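Local coordinates for protein-L-isoaspartate O-methyltransferase beta-aspartate methyltransferase (Plasmodium falciparum, PDB 2PBF), which probably transfers a methyl group from S-adenosyl-L-methionine to L-isoaspartyl residues of damaged proteins, a first step in their repair, at residues A[102-107]-A[139-144]; A[199-204]-A[215-220]. All blocks are in the same frame, centred on the assembly; numbering follows the deposited sequence.

In the fold
From the N terminus, the chain reaches contact 1 once the sheet has begun with strand 83-87 and helix 93-101 has crossed back. There 102-107 meets 139-144, closing a loop that holds strand 111-116 and helix 119-132. Contact 2 opens later: 199-204 and 215-220 are the two arms of the terminal hairpin, with ten residues between them. The contacts are in series, neither nested nor crossed, and lie on opposite sides of the chain's centre, their centres about 29 Å apart. Both reach the same seven-stranded mixed sheet, and they involve its two outermost strands, 142-146 and 212-219; bound S-adenosyl-L-homocysteine is about 12 Å from the Phe142 side chain and about 10 Å from that of Gln199.

Contact 1 (A[102-107]-A[139-144]); sequences MNVLEN and IDNFKI
Val104 faces Asn141 and Ile139 with its whole side chain, and its three carbons can be read one by one. CB comes first, 3.7 Å from Asn141 ND2, so the amide lies against the root of the valine. CG1 comes nearest to backbone, the carbonyl oxygen Asn141 O at 3.7 Å. CG2, between the backbone N and the carbonyl carbon of its own residue, turns to the apolar side, 3.8 Å from Ile139 CD1 and 4.3 Å from Phe142 CB. The valine and isoleucine side chains cross at about a right angle, and Leu105 adds its CD2, 4.0 Å from the same Ile139 CD1, although its CB sets out away from 139-144. The polar half of the contact is one side-chain amide: Asn141 ND2 donates to Val104 O at 2.9 Å, with an N-H...O angle of 152°, in the carbonyl plane and on a lone pair. The acceptor is also close to the amide plane of Asn141. This is the edge of the Rossmann-like sheet of a methyltransferase, where a helix hands over to the next parallel strand. Helix 93-101 ends in a Schellman motif at Asn103, whose positive phi of 52° takes the chain out of the helix, and Asn103 OD1 accepts from Glu106 N in an Asx motif; a second bond between the two residues runs from Asn103 ND2 to Glu106 OE1. The resulting loop leads into strand 111-116, the sheet neighbour of edge strand 142-146. Asn141 ND2 also bonds to Ser110 O, just before that strand, so one amide nitrogen has two backbone acceptors in the same connection. Val104 and Phe142 both pack on Ala99 and Val112, joining helix to sheet.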
ATOM      1  N   MET A 102       5.213  10.590  -3.610  1.00 31.23           N
ATOM      2  CA  MET A 102       4.323  11.728  -3.754  1.00 31.23           C
ATOM      3  C   MET A 102       4.846  12.987  -3.043  1.00 30.71           C
ATOM      4  O   MET A 102       4.199  14.029  -3.051  1.00 29.94           O
ATOM      5  CB  MET A 102       2.926  11.339  -3.245  1.00 31.22           C
ATOM      6  CG  MET A 102       2.211  10.307  -4.127  1.00 31.35           C
ATOM      7  SD  MET A 102       0.811   9.533  -3.300  1.00 33.77           S
ATOM      8  CE  MET A 102      -0.422  10.770  -3.590  1.00 33.90           C
ATOM      9  N   ASN A 103       5.991  12.867  -2.380  1.00 30.84           N
ATOM     10  CA  ASN A 103       6.627  13.982  -1.712  1.00 31.25           C
ATOM     11  C   ASN A 103       5.703  14.735  -0.781  1.00 31.45           C
ATOM     12  O   ASN A 103       5.603  15.963  -0.859  1.00 31.79           O
ATOM     13  CB  ASN A 103       7.247  14.945  -2.740  1.00 31.93           C
ATOM     14  CG  ASN A 103       8.397  15.784  -2.161  1.00 33.26           C
ATOM     15  OD1 ASN A 103       8.709  15.757  -0.949  1.00 34.50           O
ATOM     16  ND2 ASN A 103       9.029  16.545  -3.036  1.00 35.93           N
ATOM     17  N   VAL A 104       5.010  14.006   0.094  1.00 32.16           N
ATOM     18  CA  VAL A 104       4.142  14.624   1.098  1.00 32.68           C
ATOM     19  C   VAL A 104       4.888  15.633   1.963  1.00 33.21           C
ATOM     20  O   VAL A 104       4.273  16.547   2.528  1.00 33.78           O
ATOM     21  CB  VAL A 104       3.426  13.588   2.007  1.00 32.65           C
ATOM     22  CG1 VAL A 104       2.460  12.739   1.191  1.00 31.70           C
ATOM     23  CG2 VAL A 104       4.434  12.726   2.717  1.00 33.48           C
ATOM     24  N   LEU A 105       6.206  15.486   2.060  1.00 33.90           N
ATOM     25  CA  LEU A 105       7.013  16.382   2.912  1.00 34.90           C
ATOM     26  C   LEU A 105       7.156  17.803   2.339  1.00 35.53           C
ATOM     27  O   LEU A 105       7.075  18.783   3.087  1.00 36.16           O
ATOM     28  CB  LEU A 105       8.396  15.770   3.204  1.00 35.07           C
ATOM     29  CG  LEU A 105       8.491  14.617   4.215  1.00 34.70           C
ATOM     30  CD1 LEU A 105       9.930  14.056   4.221  1.00 36.52           C
ATOM     31  CD2 LEU A 105       8.078  15.057   5.608  1.00 35.94           C
ATOM     32  N   GLU A 106       7.341  17.905   1.022  1.00 35.75           N
ATOM     33  CA  GLU A 106       7.469  19.198   0.331  1.00 36.52           C
ATOM     34  C   GLU A 106       6.157  19.668  -0.321  1.00 35.55           C
ATOM     35  O   GLU A 106       5.897  20.878  -0.394  1.00 35.62           O
ATOM     36  CB  GLU A 106       8.592  19.168  -0.718  1.00 36.43           C
ATOM     37  CG  GLU A 106      10.009  19.174  -0.156  1.00 38.06           C
ATOM     38  CD  GLU A 106      11.108  18.968  -1.229  1.00 39.31           C
ATOM     39  OE1 GLU A 106      10.814  18.941  -2.463  1.00 42.32           O
ATOM     40  OE2 GLU A 106      12.286  18.811  -0.825  1.00 44.05           O
ATOM     41  N   ASN A 107       5.331  18.724  -0.766  1.00 34.15           N
ATOM     42  CA  ASN A 107       4.092  19.041  -1.468  1.00 32.93           C
ATOM     43  C   ASN A 107       2.862  18.934  -0.551  1.00 33.06           C
ATOM     44  O   ASN A 107       2.434  17.835  -0.158  1.00 32.90           O
ATOM     45  CB  ASN A 107       3.969  18.170  -2.715  1.00 32.25           C
ATOM     46  CG  ASN A 107       2.942  18.680  -3.715  1.00 30.98           C
ATOM     47  OD1 ASN A 107       1.884  19.160  -3.354  1.00 30.94           O
ATOM     48  ND2 ASN A 107       3.262  18.557  -4.993  1.00 33.08           N
ATOM     49  N   ILE A 139       3.454  15.850  10.081  1.00 36.57           N
ATOM     50  CA  ILE A 139       2.763  16.573   9.031  1.00 35.97           C
ATOM     51  C   ILE A 139       1.270  16.279   8.948  1.00 35.94           C
ATOM     52  O   ILE A 139       0.797  15.274   9.467  1.00 36.61           O
ATOM     53  CB  ILE A 139       3.474  16.408   7.686  1.00 35.75           C
ATOM     54  CG1 ILE A 139       3.354  14.944   7.192  1.00 34.48           C
ATOM     55  CG2 ILE A 139       4.922  16.904   7.833  1.00 34.16           C
ATOM     56  CD1 ILE A 139       4.145  14.616   5.965  1.00 33.22           C
ATOM     57  N   ASP A 140       0.540  17.166   8.285  1.00 35.59           N
ATOM     58  CA  ASP A 140      -0.911  17.058   8.202  1.00 35.15           C
ATOM     59  C   ASP A 140      -1.343  16.108   7.100  1.00 34.01           C
ATOM     60  O   ASP A 140      -2.466  15.600   7.129  1.00 33.49           O
ATOM     61  CB  ASP A 140      -1.542  18.421   7.893  1.00 36.31           C
ATOM     62  CG  ASP A 140      -1.655  19.327   9.123  1.00 39.35           C
ATOM     63  OD1 ASP A 140      -1.744  18.805  10.261  1.00 42.20           O
ATOM     64  OD2 ASP A 140      -1.669  20.572   8.926  1.00 42.62           O
ATOM     65  N   ASN A 141      -0.474  15.922   6.100  1.00 32.40           N
ATOM     66  CA  ASN A 141      -0.854  15.187   4.908  1.00 31.41           C
ATOM     67  C   ASN A 141      -0.290  13.743   4.810  1.00 30.81           C
ATOM     68  O   ASN A 141      -0.178  13.190   3.726  1.00 29.93           O
ATOM     69  CB  ASN A 141      -0.553  16.026   3.642  1.00 31.04           C
ATOM     70  CG  ASN A 141       0.909  16.361   3.492  1.00 29.60           C
ATOM     71  OD1 ASN A 141       1.651  16.380   4.461  1.00 29.92           O
ATOM     72  ND2 ASN A 141       1.334  16.596   2.280  1.00 31.92           N
ATOM     73  N   PHE A 142       0.083  13.170   5.952  1.00 29.92           N
ATOM     74  CA  PHE A 142       0.405  11.756   6.060  1.00 29.52           C
ATOM     75  C   PHE A 142      -0.190  11.261   7.366  1.00 30.39           C
ATOM     76  O   PHE A 142      -0.020  11.904   8.406  1.00 30.30           O
ATOM     77  CB  PHE A 142       1.931  11.511   6.006  1.00 29.36           C
ATOM     78  CG  PHE A 142       2.314  10.057   6.209  1.00 28.92           C
ATOM     79  CD1 PHE A 142       2.431   9.208   5.116  1.00 24.19           C
ATOM     80  CD2 PHE A 142       2.471   9.519   7.496  1.00 25.57           C
ATOM     81  CE1 PHE A 142       2.729   7.830   5.280  1.00 25.04           C
ATOM     82  CE2 PHE A 142       2.773   8.137   7.670  1.00 25.76           C
ATOM     83  CZ  PHE A 142       2.932   7.306   6.555  1.00 24.51           C
ATOM     84  N   LYS A 143      -0.936  10.155   7.320  1.00 30.58           N
ATOM     85  CA  LYS A 143      -1.467   9.567   8.553  1.00 31.69           C
ATOM     86  C   LYS A 143      -1.633   8.058   8.443  1.00 31.33           C
ATOM     87  O   LYS A 143      -1.915   7.541   7.362  1.00 30.63           O
ATOM     88  CB  LYS A 143      -2.848  10.139   8.889  1.00 32.28           C
ATOM     89  CG  LYS A 143      -2.877  11.592   9.268  1.00 35.73           C
ATOM     90  CD  LYS A 143      -4.228  12.220   8.938  1.00 41.80           C
ATOM     91  CE  LYS A 143      -4.018  13.683   8.510  1.00 43.98           C
ATOM     92  NZ  LYS A 143      -4.939  14.633   9.188  1.00 47.28           N
ATOM     93  N   ILE A 144      -1.486   7.380   9.581  1.00 30.97           N
ATOM     94  CA  ILE A 144      -1.891   5.982   9.742  1.00 30.93           C
ATOM     95  C   ILE A 144      -3.004   5.949  10.771  1.00 31.13           C
ATOM     96  O   ILE A 144      -2.798   6.329  11.918  1.00 30.91           O
ATOM     97  CB  ILE A 144      -0.745   5.079  10.271  1.00 31.24           C
ATOM     98  CG1 ILE A 144       0.525   5.205   9.425  1.00 31.85           C
ATOM     99  CG2 ILE A 144      -1.241   3.614  10.401  1.00 30.17           C
ATOM    100  CD1 ILE A 144       0.428   4.634   7.996  1.00 33.46           C
TER

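Contact 2 (A[199-204]-A[215-220]); sequences QVLYEI and RLFDVC
Strands 199-204 and 215-219 run antiparallel, 148° between their directions and 4.4 Å apart at closest approach, and their register slips by one residue: Leu201 O accepts from Leu216 N at 2.8 Å, whereas Leu201 N donates to Phe217 O at 2.9 Å. One residue thus stands opposite two, a beta bulge, with the non-hydrogen-bonded pairs Val200-Asp218 and Tyr202-Arg215 on its two sides; Val219 N to Gln199 O continues the ladder. The bulge turns Leu216 toward the partner strand, and its CD1 lies 4.0 Å from Leu201 CD2. The same Leu201 CD2 also meets Phe217 CE1, while Leu201 CB is 3.8 Å from Val219 CG1. Helix 64-74 covers this apolar face through Leu69 and Met66. In the sheet the order 187-195, 198-205, 212-219 follows the chain, as expected of isoaspartyl methyltransferases, whereas most class I methyltransferases insert their last strand between the two before it. On the other face, Arg215 lies across two neighbours. Its CA sits over the Tyr202 ring in a CH-pi contact, 4.1 Å from the centroid and offset toward the rim, while its CG is 3.3 Å from Tyr202 OH. Beyond, Val200 CG1 lies over one face of the guanidinium, whose plane stands nearly upright to the tyrosine ring. Arg215 NH2 and Asp218 OD1 form a salt bridge at 3.5 Å, Arg215 NE pairs with Glu195, Tyr202 OH bonds to the same glutamate, and Asp218 OD1 also bonds to Thr198. Two carboxylates around one guanidinium would be expected to stabilise its positive charge; they tie Arg215 to its own strand and to strand 187-195, whereas Val200 and Tyr202 meet it through aliphatic and CH-pi contact.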
ATOM      1  N   GLN A 199      -6.927 -16.113  -5.304  1.00 32.76           N
ATOM      2  CA  GLN A 199      -7.035 -14.669  -5.107  1.00 32.36           C
ATOM      3  C   GLN A 199      -6.439 -14.041  -6.353  1.00 31.90           C
ATOM      4  O   GLN A 199      -5.350 -14.417  -6.772  1.00 31.86           O
ATOM      5  CB  GLN A 199      -6.316 -14.216  -3.839  1.00 32.36           C
ATOM      6  CG  GLN A 199      -6.911 -14.809  -2.557  1.00 32.57           C
ATOM      7  CD  GLN A 199      -6.006 -14.686  -1.342  1.00 33.40           C
ATOM      8  OE1 GLN A 199      -4.791 -14.561  -1.457  1.00 35.54           O
ATOM      9  NE2 GLN A 199      -6.608 -14.734  -0.161  1.00 36.05           N
ATOM     10  N   VAL A 200      -7.184 -13.130  -6.963  1.00 32.15           N
ATOM     11  CA  VAL A 200      -6.794 -12.506  -8.221  1.00 32.91           C
ATOM     12  C   VAL A 200      -6.545 -11.016  -8.038  1.00 32.46           C
ATOM     13  O   VAL A 200      -7.439 -10.265  -7.642  1.00 32.41           O
ATOM     14  CB  VAL A 200      -7.853 -12.723  -9.362  1.00 33.22           C
ATOM     15  CG1 VAL A 200      -7.323 -12.177 -10.684  1.00 34.87           C
ATOM     16  CG2 VAL A 200      -8.195 -14.206  -9.535  1.00 32.89           C
ATOM     17  N   LEU A 201      -5.333 -10.593  -8.358  1.00 32.92           N
ATOM     18  CA  LEU A 201      -4.994  -9.185  -8.282  1.00 33.68           C
ATOM     19  C   LEU A 201      -5.613  -8.427  -9.440  1.00 34.24           C
ATOM     20  O   LEU A 201      -5.316  -8.722 -10.594  1.00 34.97           O
ATOM     21  CB  LEU A 201      -3.469  -8.970  -8.255  1.00 33.61           C
ATOM     22  CG  LEU A 201      -2.995  -7.575  -7.819  1.00 31.92           C
ATOM     23  CD1 LEU A 201      -3.101  -7.407  -6.302  1.00 28.42           C
ATOM     24  CD2 LEU A 201      -1.573  -7.388  -8.281  1.00 31.40           C
ATOM     25  N   TYR A 202      -6.451  -7.446  -9.101  1.00 34.64           N
ATOM     26  CA  TYR A 202      -7.183  -6.616 -10.052  1.00 35.78           C
ATOM     27  C   TYR A 202      -6.678  -5.183 -10.080  1.00 36.12           C
ATOM     28  O   TYR A 202      -6.383  -4.592  -9.044  1.00 36.21           O
ATOM     29  CB  TYR A 202      -8.683  -6.595  -9.706  1.00 36.29           C
ATOM     30  CG  TYR A 202      -9.461  -7.709 -10.340  1.00 36.98           C
ATOM     31  CD1 TYR A 202      -9.557  -8.956  -9.733  1.00 35.60           C
ATOM     32  CD2 TYR A 202     -10.089  -7.518 -11.575  1.00 39.93           C
ATOM     33  CE1 TYR A 202     -10.259  -9.983 -10.325  1.00 39.00           C
ATOM     34  CE2 TYR A 202     -10.794  -8.528 -12.189  1.00 39.70           C
ATOM     35  CZ  TYR A 202     -10.882  -9.762 -11.568  1.00 40.65           C
ATOM     36  OH  TYR A 202     -11.600 -10.761 -12.194  1.00 40.66           O
ATOM     37  N   GLU A 203      -6.578  -4.631 -11.273  1.00 36.64           N
ATOM     38  CA  GLU A 203      -6.408  -3.196 -11.438  1.00 37.94           C
ATOM     39  C   GLU A 203      -7.709  -2.563 -11.954  1.00 38.68           C
ATOM     40  O   GLU A 203      -8.146  -2.805 -13.086  1.00 38.72           O
ATOM     41  CB  GLU A 203      -5.234  -2.890 -12.360  1.00 37.87           C
ATOM     42  CG  GLU A 203      -5.022  -1.413 -12.599  1.00 39.19           C
ATOM     43  CD  GLU A 203      -3.853  -1.168 -13.506  1.00 42.62           C
ATOM     44  OE1 GLU A 203      -2.714  -1.534 -13.125  1.00 42.59           O
ATOM     45  OE2 GLU A 203      -4.081  -0.616 -14.608  1.00 43.86           O
ATOM     46  N   ILE A 204      -8.322  -1.758 -11.099  1.00 39.07           N
ATOM     47  CA  ILE A 204      -9.558  -1.098 -11.414  1.00 39.96           C
ATOM     48  C   ILE A 204      -9.318   0.398 -11.663  1.00 41.69           C
ATOM     49  O   ILE A 204      -8.639   1.066 -10.877  1.00 41.02           O
ATOM     50  CB  ILE A 204     -10.573  -1.361 -10.311  1.00 39.69           C
ATOM     51  CG1 ILE A 204     -10.769  -2.885 -10.173  1.00 39.42           C
ATOM     52  CG2 ILE A 204     -11.871  -0.653 -10.623  1.00 39.22           C
ATOM     53  CD1 ILE A 204     -11.146  -3.361  -8.821  1.00 37.49           C
ATOM     54  N   ARG A 215      -8.082  -7.908 -14.915  1.00 46.71           N
ATOM     55  CA  ARG A 215      -7.685  -9.118 -14.206  1.00 46.04           C
ATOM     56  C   ARG A 215      -6.193  -9.338 -14.440  1.00 44.84           C
ATOM     57  O   ARG A 215      -5.775  -9.581 -15.571  1.00 45.10           O
ATOM     58  CB  ARG A 215      -8.516 -10.308 -14.730  1.00 46.29           C
ATOM     59  CG  ARG A 215      -8.709 -11.447 -13.717  1.00 47.66           C
ATOM     60  CD  ARG A 215      -9.247 -12.791 -14.294  1.00 47.20           C
ATOM     61  NE  ARG A 215      -8.555 -13.904 -13.631  1.00 49.32           N
ATOM     62  CZ  ARG A 215      -7.385 -14.411 -14.035  1.00 51.13           C
ATOM     63  NH1 ARG A 215      -6.797 -13.954 -15.136  1.00 52.59           N
ATOM     64  NH2 ARG A 215      -6.799 -15.385 -13.349  1.00 51.59           N
ATOM     65  N   LEU A 216      -5.382  -9.242 -13.393  1.00 43.51           N
ATOM     66  CA  LEU A 216      -3.924  -9.280 -13.586  1.00 42.66           C
ATOM     67  C   LEU A 216      -3.377 -10.695 -13.517  1.00 42.56           C
ATOM     68  O   LEU A 216      -3.123 -11.307 -14.545  1.00 43.00           O
ATOM     69  CB  LEU A 216      -3.185  -8.325 -12.626  1.00 41.72           C
ATOM     70  CG  LEU A 216      -3.415  -6.817 -12.864  1.00 40.85           C
ATOM     71  CD1 LEU A 216      -2.566  -5.988 -11.917  1.00 36.97           C
ATOM     72  CD2 LEU A 216      -3.167  -6.386 -14.327  1.00 37.72           C
ATOM     73  N   PHE A 217      -3.197 -11.213 -12.309  1.00 42.11           N
ATOM     74  CA  PHE A 217      -2.792 -12.604 -12.116  1.00 41.28           C
ATOM     75  C   PHE A 217      -3.095 -13.064 -10.690  1.00 39.99           C
ATOM     76  O   PHE A 217      -3.475 -12.259  -9.832  1.00 38.77           O
ATOM     77  CB  PHE A 217      -1.305 -12.770 -12.433  1.00 42.05           C
ATOM     78  CG  PHE A 217      -0.452 -11.697 -11.856  1.00 43.24           C
ATOM     79  CD1 PHE A 217      -0.232 -11.630 -10.484  1.00 43.81           C
ATOM     80  CD2 PHE A 217       0.131 -10.743 -12.678  1.00 46.48           C
ATOM     81  CE1 PHE A 217       0.546 -10.642  -9.945  1.00 44.43           C
ATOM     82  CE2 PHE A 217       0.915  -9.736 -12.143  1.00 45.76           C
ATOM     83  CZ  PHE A 217       1.118  -9.687 -10.774  1.00 45.53           C
ATOM     84  N   ASP A 218      -2.914 -14.366 -10.453  1.00 39.09           N
ATOM     85  CA  ASP A 218      -3.170 -14.968  -9.168  1.00 38.09           C
ATOM     86  C   ASP A 218      -2.119 -14.546  -8.143  1.00 37.30           C
ATOM     87  O   ASP A 218      -0.940 -14.413  -8.466  1.00 36.88           O
ATOM     88  CB  ASP A 218      -3.244 -16.484  -9.300  1.00 38.36           C
ATOM     89  CG  ASP A 218      -4.315 -16.924 -10.276  1.00 40.72           C
ATOM     90  OD1 ASP A 218      -5.413 -16.320 -10.248  1.00 42.15           O
ATOM     91  OD2 ASP A 218      -4.050 -17.851 -11.085  1.00 43.39           O
ATOM     92  N   VAL A 219      -2.573 -14.331  -6.911  1.00 36.01           N
ATOM     93  CA  VAL A 219      -1.721 -13.840  -5.836  1.00 35.64           C
ATOM     94  C   VAL A 219      -2.078 -14.531  -4.529  1.00 35.45           C
ATOM     95  O   VAL A 219      -3.066 -15.250  -4.454  1.00 35.24           O
ATOM     96  CB  VAL A 219      -1.826 -12.284  -5.656  1.00 35.67           C
ATOM     97  CG1 VAL A 219      -1.072 -11.548  -6.748  1.00 35.70           C
ATOM     98  CG2 VAL A 219      -3.275 -11.803  -5.581  1.00 34.54           C
ATOM     99  N   CYS A 220      -1.251 -14.324  -3.508  1.00 35.64           N
ATOM    100  CA  CYS A 220      -1.498 -14.825  -2.163  1.00 35.11           C
ATOM    101  C   CYS A 220      -1.377 -13.671  -1.143  1.00 36.27           C
ATOM    102  O   CYS A 220      -0.283 -13.139  -0.900  1.00 36.36           O
ATOM    103  CB  CYS A 220      -0.522 -15.966  -1.838  1.00 35.18           C
ATOM    104  SG  CYS A 220      -0.694 -17.389  -2.971  1.00 34.57           S
TER